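Local coordinates for enolase from the environmental genome shotgun sequencing of the Sargasso Sea (PDB 2QGY), which is of unknown function but binds a magnesium ion and probably acts as an enolase-superfamily enzyme of the mandelate racemase and muconate lactonizing type, at residues I18-N23 against R59-A64; H24-Q29 against F330-N335; Q29-K34 against C142-K147; K339-P344 against L360-H365. All coordinates share one frame; numbering follows the deposited sequence.

Contact 1 (I18-N23 against R59-A64)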
# COMPACT_ATOMS: atom_id res chain seq x y z
N ILE A 18 18.94 -11.23 -4.57
CA ILE A 18 17.51 -11.50 -4.39
C ILE A 18 17.18 -12.75 -5.20
O ILE A 18 17.61 -12.86 -6.36
CB ILE A 18 16.63 -10.32 -4.88
CG1 ILE A 18 16.97 -9.03 -4.17
CG2 ILE A 18 15.08 -10.66 -4.71
CD1 ILE A 18 16.22 -7.78 -4.71
N TRP A 19 16.42 -13.67 -4.60
CA TRP A 19 15.84 -14.79 -5.34
C TRP A 19 14.34 -14.66 -5.23
O TRP A 19 13.83 -14.34 -4.15
CB TRP A 19 16.20 -16.12 -4.69
CG TRP A 19 17.64 -16.49 -4.69
CD1 TRP A 19 18.25 -17.35 -5.55
CD2 TRP A 19 18.64 -16.09 -3.74
NE1 TRP A 19 19.58 -17.49 -5.23
CE2 TRP A 19 19.85 -16.72 -4.12
CE3 TRP A 19 18.64 -15.25 -2.60
CZ2 TRP A 19 21.04 -16.55 -3.41
CZ3 TRP A 19 19.84 -15.06 -1.91
CH2 TRP A 19 21.01 -15.73 -2.30
N ILE A 20 13.64 -14.90 -6.34
CA ILE A 20 12.20 -15.15 -6.27
C ILE A 20 11.96 -16.59 -6.67
O ILE A 20 12.25 -17.00 -7.81
CB ILE A 20 11.44 -14.22 -7.25
CG1 ILE A 20 11.76 -12.75 -6.93
CG2 ILE A 20 9.93 -14.58 -7.27
CD1 ILE A 20 11.05 -11.75 -7.87
N THR A 21 11.46 -17.40 -5.73
CA THR A 21 11.29 -18.81 -6.02
C THR A 21 10.11 -19.03 -7.00
O THR A 21 9.15 -18.27 -7.01
CB THR A 21 11.16 -19.69 -4.74
OG1 THR A 21 10.00 -19.29 -3.97
CG2 THR A 21 12.42 -19.53 -3.87
N ASP A 22 10.20 -20.07 -7.82
CA ASP A 22 9.06 -20.45 -8.65
C ASP A 22 8.03 -21.11 -7.75
O ASP A 22 8.34 -21.50 -6.63
CB ASP A 22 9.48 -21.45 -9.73
CG ASP A 22 8.60 -21.37 -10.98
OD1 ASP A 22 7.54 -20.69 -10.97
OD2 ASP A 22 8.99 -22.00 -11.98
N ASN A 23 6.80 -21.25 -8.24
CA ASN A 23 5.86 -22.10 -7.56
C ASN A 23 6.34 -23.53 -7.69
O ASN A 23 6.83 -23.94 -8.74
CB ASN A 23 4.46 -21.96 -8.18
CG ASN A 23 3.98 -20.52 -8.21
OD1 ASN A 23 4.00 -19.86 -9.25
ND2 ASN A 23 3.53 -20.03 -7.06
N ARG A 59 3.29 -9.09 -8.23
CA ARG A 59 4.04 -7.95 -7.70
C ARG A 59 5.42 -8.36 -7.22
O ARG A 59 6.22 -7.52 -6.76
CB ARG A 59 3.22 -7.29 -6.57
CG ARG A 59 1.92 -6.74 -7.14
CD ARG A 59 0.68 -7.12 -6.28
NE ARG A 59 0.56 -6.13 -5.22
CZ ARG A 59 -0.56 -5.90 -4.56
NH1 ARG A 59 -0.58 -4.96 -3.63
NH2 ARG A 59 -1.65 -6.62 -4.83
N GLU A 60 5.73 -9.65 -7.34
CA GLU A 60 7.01 -10.15 -6.84
C GLU A 60 8.22 -9.43 -7.44
O GLU A 60 9.11 -9.03 -6.72
CB GLU A 60 7.16 -11.68 -7.02
CG GLU A 60 6.05 -12.49 -6.37
CD GLU A 60 4.89 -12.83 -7.32
OE1 GLU A 60 4.75 -12.18 -8.38
OE2 GLU A 60 4.10 -13.74 -6.97
N LYS A 61 8.25 -9.27 -8.77
CA LYS A 61 9.37 -8.59 -9.41
C LYS A 61 9.38 -7.10 -9.03
O LYS A 61 10.44 -6.51 -8.82
CB LYS A 61 9.31 -8.76 -10.93
CG LYS A 61 9.62 -10.19 -11.38
CD LYS A 61 9.97 -10.27 -12.87
CE LYS A 61 8.77 -10.02 -13.75
NZ LYS A 61 9.02 -10.31 -15.22
N GLY A 62 8.19 -6.52 -8.91
CA GLY A 62 8.04 -5.12 -8.50
C GLY A 62 8.63 -4.90 -7.11
O GLY A 62 9.38 -3.95 -6.89
N ILE A 63 8.32 -5.81 -6.19
CA ILE A 63 8.86 -5.73 -4.84
C ILE A 63 10.40 -5.83 -4.88
O ILE A 63 11.12 -5.02 -4.24
CB ILE A 63 8.21 -6.79 -3.93
CG1 ILE A 63 6.71 -6.46 -3.70
CG2 ILE A 63 8.96 -6.93 -2.59
CD1 ILE A 63 5.94 -7.64 -3.14
N ALA A 64 10.90 -6.80 -5.64
CA ALA A 64 12.37 -6.98 -5.75
C ALA A 64 13.09 -5.75 -6.30
O ALA A 64 14.20 -5.40 -5.85
CB ALA A 64 12.66 -8.20 -6.61
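Ile18 and Ile20 lie on strand 13-21 of the N-terminal domain's antiparallel sheet and pack against the first turn of helix 60-74, chiefly Glu60 and Ala64. Strand and helix run nearly antiparallel, at 170°, with short-segment axes 9.7 Å apart at closest approach. Two residues apart on the strand, both isoleucines face the helix, whereas Trp19 between them turns to the other side of the sheet and meets Trp50. Ala64 contributes its single methyl group: CB lies 3.9 Å from Ile18 CG2 and 4.1 Å from Ile20 CD1. Ile18 CD1 passes beyond that methyl and comes to 3.3 Å from the carbonyl oxygen Ala64 O. One turn earlier, Ile20 CD1 rests 3.5 Å from Glu60 O and also meets Lys61 CG at 4.1 Å. Ile20 and Glu60 cross at about a right angle, and Glu60 CB touches both CG2 and CD1 of the isoleucine. A bend at chi2 (93°) then takes the Glu60 chain away from the strand. Lys61 meets the strand with its aliphatic part, while its NZ forms a salt bridge with Glu69 of the second subunit. No hydrogen bond crosses the contact. It is an apolar sheet-to-helix interface, as in the alpha+beta N-terminal domain of the mandelate racemase and muconate lactonizing enzymes.

Contact 2 (H24-Q29 against F330-N335)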
# COMPACT_ATOMS: atom_id res chain seq x y z
N HIS A 24 6.19 -24.28 -6.62
CA HIS A 24 6.57 -25.69 -6.57
C HIS A 24 5.44 -26.45 -5.88
O HIS A 24 4.54 -25.83 -5.31
CB HIS A 24 7.93 -25.83 -5.87
CG HIS A 24 9.06 -25.23 -6.66
ND1 HIS A 24 9.57 -25.82 -7.81
CD2 HIS A 24 9.80 -24.10 -6.48
CE1 HIS A 24 10.56 -25.09 -8.29
NE2 HIS A 24 10.71 -24.03 -7.50
N LEU A 25 5.43 -27.77 -5.94
CA LEU A 25 4.43 -28.52 -5.18
C LEU A 25 4.90 -28.55 -3.73
O LEU A 25 6.08 -28.75 -3.48
CB LEU A 25 4.24 -29.94 -5.71
CG LEU A 25 3.49 -30.05 -7.02
CD1 LEU A 25 3.45 -31.52 -7.44
CD2 LEU A 25 2.06 -29.52 -6.83
N SER A 26 3.98 -28.32 -2.80
CA SER A 26 4.33 -28.33 -1.39
C SER A 26 4.40 -29.77 -0.90
O SER A 26 4.22 -30.70 -1.67
CB SER A 26 3.33 -27.50 -0.57
OG SER A 26 2.08 -28.17 -0.52
N ASP A 27 4.69 -29.96 0.39
CA ASP A 27 4.83 -31.33 0.93
C ASP A 27 3.57 -32.20 0.65
O ASP A 27 2.43 -31.74 0.83
CB ASP A 27 5.15 -31.33 2.45
CG ASP A 27 6.33 -30.42 2.85
OD1 ASP A 27 7.11 -29.93 1.97
OD2 ASP A 27 6.46 -30.20 4.10
N ASP A 28 3.78 -33.45 0.23
CA ASP A 28 2.65 -34.37 -0.08
C ASP A 28 1.72 -33.83 -1.17
O ASP A 28 0.55 -34.24 -1.28
CB ASP A 28 1.85 -34.73 1.21
CG ASP A 28 2.76 -35.07 2.38
OD1 ASP A 28 3.59 -35.99 2.24
OD2 ASP A 28 2.65 -34.42 3.46
N GLN A 29 2.25 -32.92 -2.00
CA GLN A 29 1.51 -32.35 -3.12
C GLN A 29 0.19 -31.71 -2.63
O GLN A 29 -0.83 -31.71 -3.32
CB GLN A 29 1.28 -33.41 -4.23
CG GLN A 29 2.59 -34.07 -4.71
CD GLN A 29 3.05 -35.19 -3.81
OE1 GLN A 29 2.25 -36.03 -3.39
NE2 GLN A 29 4.33 -35.20 -3.48
N PHE A 330 2.95 -23.13 8.23
CA PHE A 330 2.35 -23.88 7.14
C PHE A 330 3.13 -25.18 7.10
O PHE A 330 4.27 -25.19 6.63
CB PHE A 330 2.48 -23.14 5.81
CG PHE A 330 1.46 -22.07 5.63
CD1 PHE A 330 0.35 -22.28 4.83
CD2 PHE A 330 1.60 -20.86 6.30
CE1 PHE A 330 -0.60 -21.27 4.69
CE2 PHE A 330 0.65 -19.84 6.17
CZ PHE A 330 -0.46 -20.05 5.36
N PRO A 331 2.57 -26.25 7.68
CA PRO A 331 3.34 -27.48 7.76
C PRO A 331 3.81 -27.96 6.39
O PRO A 331 4.93 -28.46 6.29
CB PRO A 331 2.37 -28.47 8.40
CG PRO A 331 1.48 -27.62 9.26
CD PRO A 331 1.25 -26.39 8.32
N ASP A 332 3.01 -27.74 5.35
CA ASP A 332 3.35 -28.23 4.00
C ASP A 332 4.51 -27.47 3.35
O ASP A 332 5.04 -27.90 2.34
CB ASP A 332 2.14 -28.28 3.07
CG ASP A 332 1.40 -26.94 2.97
OD1 ASP A 332 1.02 -26.37 4.02
OD2 ASP A 332 1.17 -26.49 1.83
N TYR A 333 4.88 -26.33 3.92
CA TYR A 333 6.04 -25.57 3.47
C TYR A 333 7.33 -25.97 4.19
O TYR A 333 8.44 -25.48 3.86
CB TYR A 333 5.78 -24.08 3.73
CG TYR A 333 4.82 -23.40 2.74
CD1 TYR A 333 4.00 -24.13 1.87
CD2 TYR A 333 4.73 -22.00 2.70
CE1 TYR A 333 3.12 -23.48 0.96
CE2 TYR A 333 3.87 -21.35 1.81
CZ TYR A 333 3.09 -22.08 0.95
OH TYR A 333 2.25 -21.41 0.06
N ILE A 334 7.21 -26.83 5.20
CA ILE A 334 8.41 -27.16 5.99
C ILE A 334 9.46 -27.94 5.18
O ILE A 334 10.61 -27.53 5.11
CB ILE A 334 8.08 -27.90 7.29
CG1 ILE A 334 7.24 -27.00 8.24
CG2 ILE A 334 9.36 -28.37 7.96
CD1 ILE A 334 8.05 -25.95 9.02
N ASN A 335 9.08 -29.07 4.58
CA ASN A 335 10.10 -29.84 3.87
C ASN A 335 10.50 -29.17 2.56
O ASN A 335 11.65 -29.29 2.13
CB ASN A 335 9.66 -31.27 3.63
CG ASN A 335 9.51 -32.05 4.92
OD1 ASN A 335 10.28 -31.89 5.87
ND2 ASN A 335 8.50 -32.91 4.96
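The backbones of Asp27 and Asp332 come within 4.6 Å, CA to CA, where a tight turn of the N-terminal domain meets the turn after strand 327-329 of the beta/alpha barrel. Asp27 and Asp28 are the corner residues of a type II turn, closed by Gln29 N bonding to Ser26 O at 3.0 Å. On the barrel side, Tyr333 N bonds to Phe330 O and Ile334 N to Pro331 O, so the chain is already coiled as it approaches helix 334-338. Asp27 N donates to Asp332 O across the contact, though that oxygen is modelled too close to Asp27 CG for its place to be sure. Asp27 holds CG anti to its carbonyl carbon and beside its N (chi1 -51°), on the side of Asn335, and the carboxylate reaches over to the start of the helix. Its OD2 accepts from Asn335 N through the syn lone pair at 2.9 Å, with an N-H...O angle of 161°, and OD1 has a weak bond from Phe336 N. The Asn335 side chain crosses that of Asp27 at about a right angle, its CB 3.3 Å from Asp27 OD1, the carboxylate and amide planes 26° apart. Ser26 OG lies 3.0 Å from Asp332 OD2 and takes a hydrogen bond from Ser31 N. Tyr333 sends its OH to Trp304 NE1 and Lys34 N, while at the edge of its ring, near the plane, Ser26 CB approaches CD1 at 4.2 Å.

Contact 3 (Q29-K34 against C142-K147)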
# COMPACT_ATOMS: atom_id res chain seq x y z
N GLN A 29 2.25 -32.92 -2.00
CA GLN A 29 1.51 -32.35 -3.12
C GLN A 29 0.19 -31.71 -2.63
O GLN A 29 -0.83 -31.71 -3.32
CB GLN A 29 1.28 -33.41 -4.23
CG GLN A 29 2.59 -34.07 -4.71
CD GLN A 29 3.05 -35.19 -3.81
OE1 GLN A 29 2.25 -36.03 -3.39
NE2 GLN A 29 4.33 -35.20 -3.48
N TRP A 30 0.24 -31.16 -1.41
CA TRP A 30 -0.96 -30.61 -0.77
C TRP A 30 -1.43 -29.31 -1.46
O TRP A 30 -2.64 -29.09 -1.65
CB TRP A 30 -0.71 -30.40 0.74
CG TRP A 30 -1.78 -29.57 1.38
CD1 TRP A 30 -1.67 -28.30 1.85
CD2 TRP A 30 -3.16 -29.96 1.57
NE1 TRP A 30 -2.89 -27.88 2.36
CE2 TRP A 30 -3.82 -28.87 2.18
CE3 TRP A 30 -3.88 -31.11 1.28
CZ2 TRP A 30 -5.19 -28.90 2.51
CZ3 TRP A 30 -5.26 -31.15 1.61
CH2 TRP A 30 -5.88 -30.05 2.22
N SER A 31 -0.46 -28.49 -1.84
CA SER A 31 -0.69 -27.18 -2.47
C SER A 31 0.45 -26.80 -3.43
O SER A 31 1.44 -27.51 -3.53
CB SER A 31 -0.78 -26.11 -1.36
OG SER A 31 -1.36 -24.90 -1.85
N ASN A 32 0.31 -25.69 -4.16
CA ASN A 32 1.48 -25.06 -4.78
C ASN A 32 2.02 -24.12 -3.71
O ASN A 32 1.24 -23.48 -2.98
CB ASN A 32 1.12 -24.26 -6.04
CG ASN A 32 0.39 -25.11 -7.09
OD1 ASN A 32 0.88 -26.15 -7.52
ND2 ASN A 32 -0.80 -24.65 -7.50
N THR A 33 3.33 -24.08 -3.56
CA THR A 33 3.95 -23.03 -2.76
C THR A 33 3.81 -21.72 -3.50
O THR A 33 3.81 -21.68 -4.72
CB THR A 33 5.43 -23.33 -2.52
OG1 THR A 33 6.09 -23.34 -3.79
CG2 THR A 33 5.56 -24.69 -1.82
N LYS A 34 3.65 -20.62 -2.76
CA LYS A 34 3.65 -19.31 -3.41
C LYS A 34 5.09 -19.01 -3.80
O LYS A 34 6.01 -19.68 -3.31
CB LYS A 34 3.11 -18.22 -2.44
CG LYS A 34 3.82 -18.18 -1.13
CD LYS A 34 3.31 -17.13 -0.10
CE LYS A 34 3.21 -15.75 -0.71
NZ LYS A 34 3.20 -14.64 0.29
N CYS A 142 -4.25 -24.81 7.67
CA CYS A 142 -4.65 -25.80 6.65
C CYS A 142 -5.30 -25.07 5.48
O CYS A 142 -6.48 -24.70 5.53
CB CYS A 142 -5.68 -26.77 7.22
SG CYS A 142 -5.91 -28.12 6.10
N TRP A 143 -4.53 -24.85 4.43
CA TRP A 143 -5.03 -24.13 3.28
C TRP A 143 -4.36 -24.65 2.02
O TRP A 143 -3.17 -24.93 2.01
CB TRP A 143 -4.70 -22.64 3.44
CG TRP A 143 -5.25 -21.80 2.34
CD1 TRP A 143 -6.50 -21.21 2.29
CD2 TRP A 143 -4.61 -21.48 1.11
NE1 TRP A 143 -6.66 -20.54 1.09
CE2 TRP A 143 -5.50 -20.67 0.36
CE3 TRP A 143 -3.33 -21.75 0.58
CZ2 TRP A 143 -5.17 -20.16 -0.90
CZ3 TRP A 143 -3.01 -21.26 -0.68
CH2 TRP A 143 -3.92 -20.47 -1.40
N SER A 144 -5.14 -24.76 0.94
CA SER A 144 -4.56 -25.11 -0.37
C SER A 144 -5.16 -24.31 -1.54
O SER A 144 -6.35 -23.97 -1.53
CB SER A 144 -4.68 -26.60 -0.66
OG SER A 144 -4.15 -26.88 -1.95
N ASP A 145 -4.34 -24.04 -2.55
CA ASP A 145 -4.82 -23.40 -3.78
C ASP A 145 -5.27 -24.40 -4.84
O ASP A 145 -5.74 -23.99 -5.90
CB ASP A 145 -3.77 -22.44 -4.37
CG ASP A 145 -2.57 -23.16 -4.96
OD1 ASP A 145 -2.16 -24.19 -4.39
OD2 ASP A 145 -2.02 -22.65 -5.98
N LEU A 146 -5.10 -25.69 -4.54
CA LEU A 146 -5.52 -26.77 -5.43
C LEU A 146 -6.97 -27.19 -5.20
O LEU A 146 -7.52 -27.01 -4.11
CB LEU A 146 -4.60 -27.98 -5.27
CG LEU A 146 -3.11 -27.77 -5.60
CD1 LEU A 146 -2.33 -29.04 -5.26
CD2 LEU A 146 -2.93 -27.39 -7.05
N LYS A 147 -7.59 -27.76 -6.22
CA LYS A 147 -8.98 -28.16 -6.11
C LYS A 147 -9.11 -29.42 -5.27
O LYS A 147 -8.51 -30.46 -5.56
CB LYS A 147 -9.62 -28.35 -7.50
CG LYS A 147 -9.92 -27.03 -8.21
CD LYS A 147 -10.37 -27.24 -9.66
CE LYS A 147 -10.66 -25.89 -10.33
NZ LYS A 147 -11.51 -26.03 -11.57
O HOH W 1 -1.65 -25.98 4.75
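Trp30 has CG anti to its backbone N (chi1 168°), on the side where Cys142, Trp143 and Ser144 lie, while Asp145 holds CG between its own N and carbonyl carbon (chi1 70°), facing Ser31 and Asn32. Ser144 CB sits over one face of the Trp30 indole, offset toward the rim, 4.0 Å from the centroid of the five-membered ring in a CH-pi contact. Ser144 OG donates to Trp30 O at 2.7 Å and accepts from Leu146 N in an ST turn. Trp30 NE1 makes a bent bond to Trp143 O from above the carbonyl plane, at 3.0 Å, and a water bridges Trp143 N and, weakly, Trp30 NE1. Cys142 SG lies obliquely beside the ring, 3.7 Å from Trp30 CZ2. The Asp145 carboxylate takes three bonds: OD1 accepts from Asn32 N at 2.9 Å on its syn lone pair and from Ser31 OG on the anti side, and OD2 receives Asn32 ND2 at 2.8 Å. Amide and carboxylate planes stand 83° apart. Leu146 CD1 covers Trp30 O at 3.6 Å. A polar seam joins an N-terminal-domain loop to the loop after barrel strand 135-141, in the arrangement of the enolase superfamily, whose N-terminal domain caps the barrel mouth.

Contact 4 (K339-P344 against L360-H365)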
# COMPACT_ATOMS: atom_id res chain seq x y z
N LYS A 339 14.58 -28.05 1.66
CA LYS A 339 15.37 -28.30 0.43
C LYS A 339 16.56 -27.36 0.32
O LYS A 339 17.63 -27.76 -0.17
CB LYS A 339 14.52 -28.19 -0.83
CG LYS A 339 13.47 -29.27 -1.02
CD LYS A 339 12.62 -28.92 -2.24
CE LYS A 339 11.55 -29.98 -2.51
NZ LYS A 339 12.17 -31.23 -3.02
N PHE A 340 16.40 -26.11 0.74
CA PHE A 340 17.47 -25.14 0.58
C PHE A 340 17.96 -24.54 1.91
O PHE A 340 18.94 -23.82 1.92
CB PHE A 340 17.05 -24.03 -0.40
CG PHE A 340 15.87 -23.22 0.08
CD1 PHE A 340 16.06 -22.11 0.91
CD2 PHE A 340 14.58 -23.58 -0.27
CE1 PHE A 340 14.97 -21.37 1.36
CE2 PHE A 340 13.47 -22.85 0.17
CZ PHE A 340 13.68 -21.74 0.99
N CYS A 341 17.29 -24.82 3.02
CA CYS A 341 17.66 -24.20 4.30
C CYS A 341 17.75 -25.27 5.38
O CYS A 341 16.85 -26.07 5.52
CB CYS A 341 16.63 -23.14 4.73
SG CYS A 341 16.99 -22.27 6.30
N GLU A 342 18.85 -25.26 6.14
CA GLU A 342 18.94 -26.08 7.36
C GLU A 342 18.23 -25.28 8.44
O GLU A 342 18.82 -24.40 9.08
CB GLU A 342 20.41 -26.40 7.70
CG GLU A 342 21.07 -27.29 6.64
CD GLU A 342 22.61 -27.43 6.74
OE1 GLU A 342 23.20 -27.88 5.74
OE2 GLU A 342 23.24 -27.09 7.79
N LEU A 343 16.94 -25.54 8.60
CA LEU A 343 16.08 -24.64 9.39
C LEU A 343 16.60 -24.39 10.79
O LEU A 343 17.05 -25.32 11.46
CB LEU A 343 14.65 -25.17 9.47
CG LEU A 343 13.93 -25.45 8.15
CD1 LEU A 343 12.49 -25.88 8.44
CD2 LEU A 343 13.96 -24.24 7.23
N PRO A 344 16.54 -23.12 11.25
CA PRO A 344 17.11 -22.78 12.57
C PRO A 344 16.16 -23.03 13.76
O PRO A 344 16.33 -22.45 14.83
CB PRO A 344 17.41 -21.29 12.42
CG PRO A 344 16.32 -20.79 11.56
CD PRO A 344 15.97 -21.92 10.59
N LEU A 360 19.54 -14.62 12.83
CA LEU A 360 18.43 -15.52 12.54
C LEU A 360 18.86 -16.97 12.37
O LEU A 360 18.02 -17.85 12.12
CB LEU A 360 17.74 -15.10 11.23
CG LEU A 360 17.21 -13.67 11.20
CD1 LEU A 360 16.84 -13.34 9.72
CD2 LEU A 360 15.99 -13.59 12.12
N GLY A 361 20.16 -17.21 12.42
CA GLY A 361 20.63 -18.60 12.36
C GLY A 361 20.43 -19.25 11.00
O GLY A 361 20.33 -20.48 10.91
N ILE A 362 20.38 -18.45 9.95
CA ILE A 362 20.08 -18.96 8.60
C ILE A 362 21.32 -19.64 7.98
O ILE A 362 22.41 -19.07 7.92
CB ILE A 362 19.51 -17.84 7.68
CG1 ILE A 362 18.18 -17.32 8.25
CG2 ILE A 362 19.38 -18.32 6.22
CD1 ILE A 362 17.08 -18.34 8.30
N VAL A 363 21.10 -20.86 7.52
CA VAL A 363 22.08 -21.60 6.74
C VAL A 363 21.38 -22.02 5.47
O VAL A 363 20.55 -22.92 5.48
CB VAL A 363 22.57 -22.86 7.51
CG1 VAL A 363 23.55 -23.70 6.66
CG2 VAL A 363 23.24 -22.49 8.84
N ILE A 364 21.70 -21.35 4.36
CA ILE A 364 21.02 -21.62 3.08
C ILE A 364 22.03 -22.07 2.03
O ILE A 364 23.11 -21.50 1.92
CB ILE A 364 20.21 -20.39 2.59
CG1 ILE A 364 18.84 -20.34 3.30
CG2 ILE A 364 19.95 -20.41 1.09
CD1 ILE A 364 18.14 -19.02 3.03
N HIS A 365 21.64 -23.11 1.29
CA HIS A 365 22.42 -23.62 0.18
C HIS A 365 21.98 -22.86 -1.06
O HIS A 365 20.96 -23.17 -1.67
CB HIS A 365 22.18 -25.11 0.04
CG HIS A 365 22.69 -25.91 1.19
ND1 HIS A 365 23.81 -26.72 1.10
CD2 HIS A 365 22.25 -26.03 2.47
CE1 HIS A 365 24.02 -27.31 2.26
NE2 HIS A 365 23.09 -26.90 3.11
O HOH W 2 19.05 -21.92 8.85
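His365 presents the edge of its imidazole to Glu342, with OE1 practically in the ring plane, and Phe340 O lies at the same ring's edge. Phe340 meets Ile364 at its own ring edge, CD1 to CG1 4.1 Å, the two side chains lying side by side and pointing the same way. Helix 366-371 adds Ile368 and Leu369 around this phenyl ring. The backbones form a single antiparallel bridge at the non-hydrogen-bonded pair Cys341 and Ile364. Flanking it, His365 N bonds to Phe340 O at 2.9 Å and Glu342 N to Val363 O at 3.0 Å. Cys341 CB packs on Ile364 CG1 at 3.8 Å. Farther along, a water takes over: it accepts from Val363 N and donates to Gly361 O at 2.8 Å and to Glu342 O. Pro344 closes this end, with CG 3.4 Å from Leu360 O. Glu342 keeps an extended chain beyond CG, and Val363 CG1 touches its OE2 at 3.6 Å. Glu342 OE1 receives His365 NE2 at 2.8 Å and a nearly straight 168°, from above the carboxylate plane, which is turned 48° from the imidazole. His365 holds the N-cap position of helix 366-371, so this bond ties the helix start to the segment before strand 345-348. The carboxylate would tend to stabilise a protonated imidazole and the helix start to disfavour one, two influences that oppose each other.

In the fold
Contacts 1, 2 and 3 take up successive parts of one N-terminal chain, 18-34, which leaves the sheet at contact 1 and runs over the barrel. Contacts 2 and 3 are neighbours, centres about 8 Å apart; they share Gln29, and Ser26 N to Ser31 O (2.8 Å) and His24 O to Thr33 N (2.8 Å) link their segments. Contact 1 lies about 19 Å from each by centres, though Asn23 ND2 still reaches Thr33 O at 2.9 Å. Contact 4 meets contact 2 through Ile334 and Leu343. Contact 3 approaches the magnesium ion held by Asp200, Glu226 and Glu252: the Trp143 side chain is about 8 Å from it, that of Tyr333 in contact 2 about 13 Å.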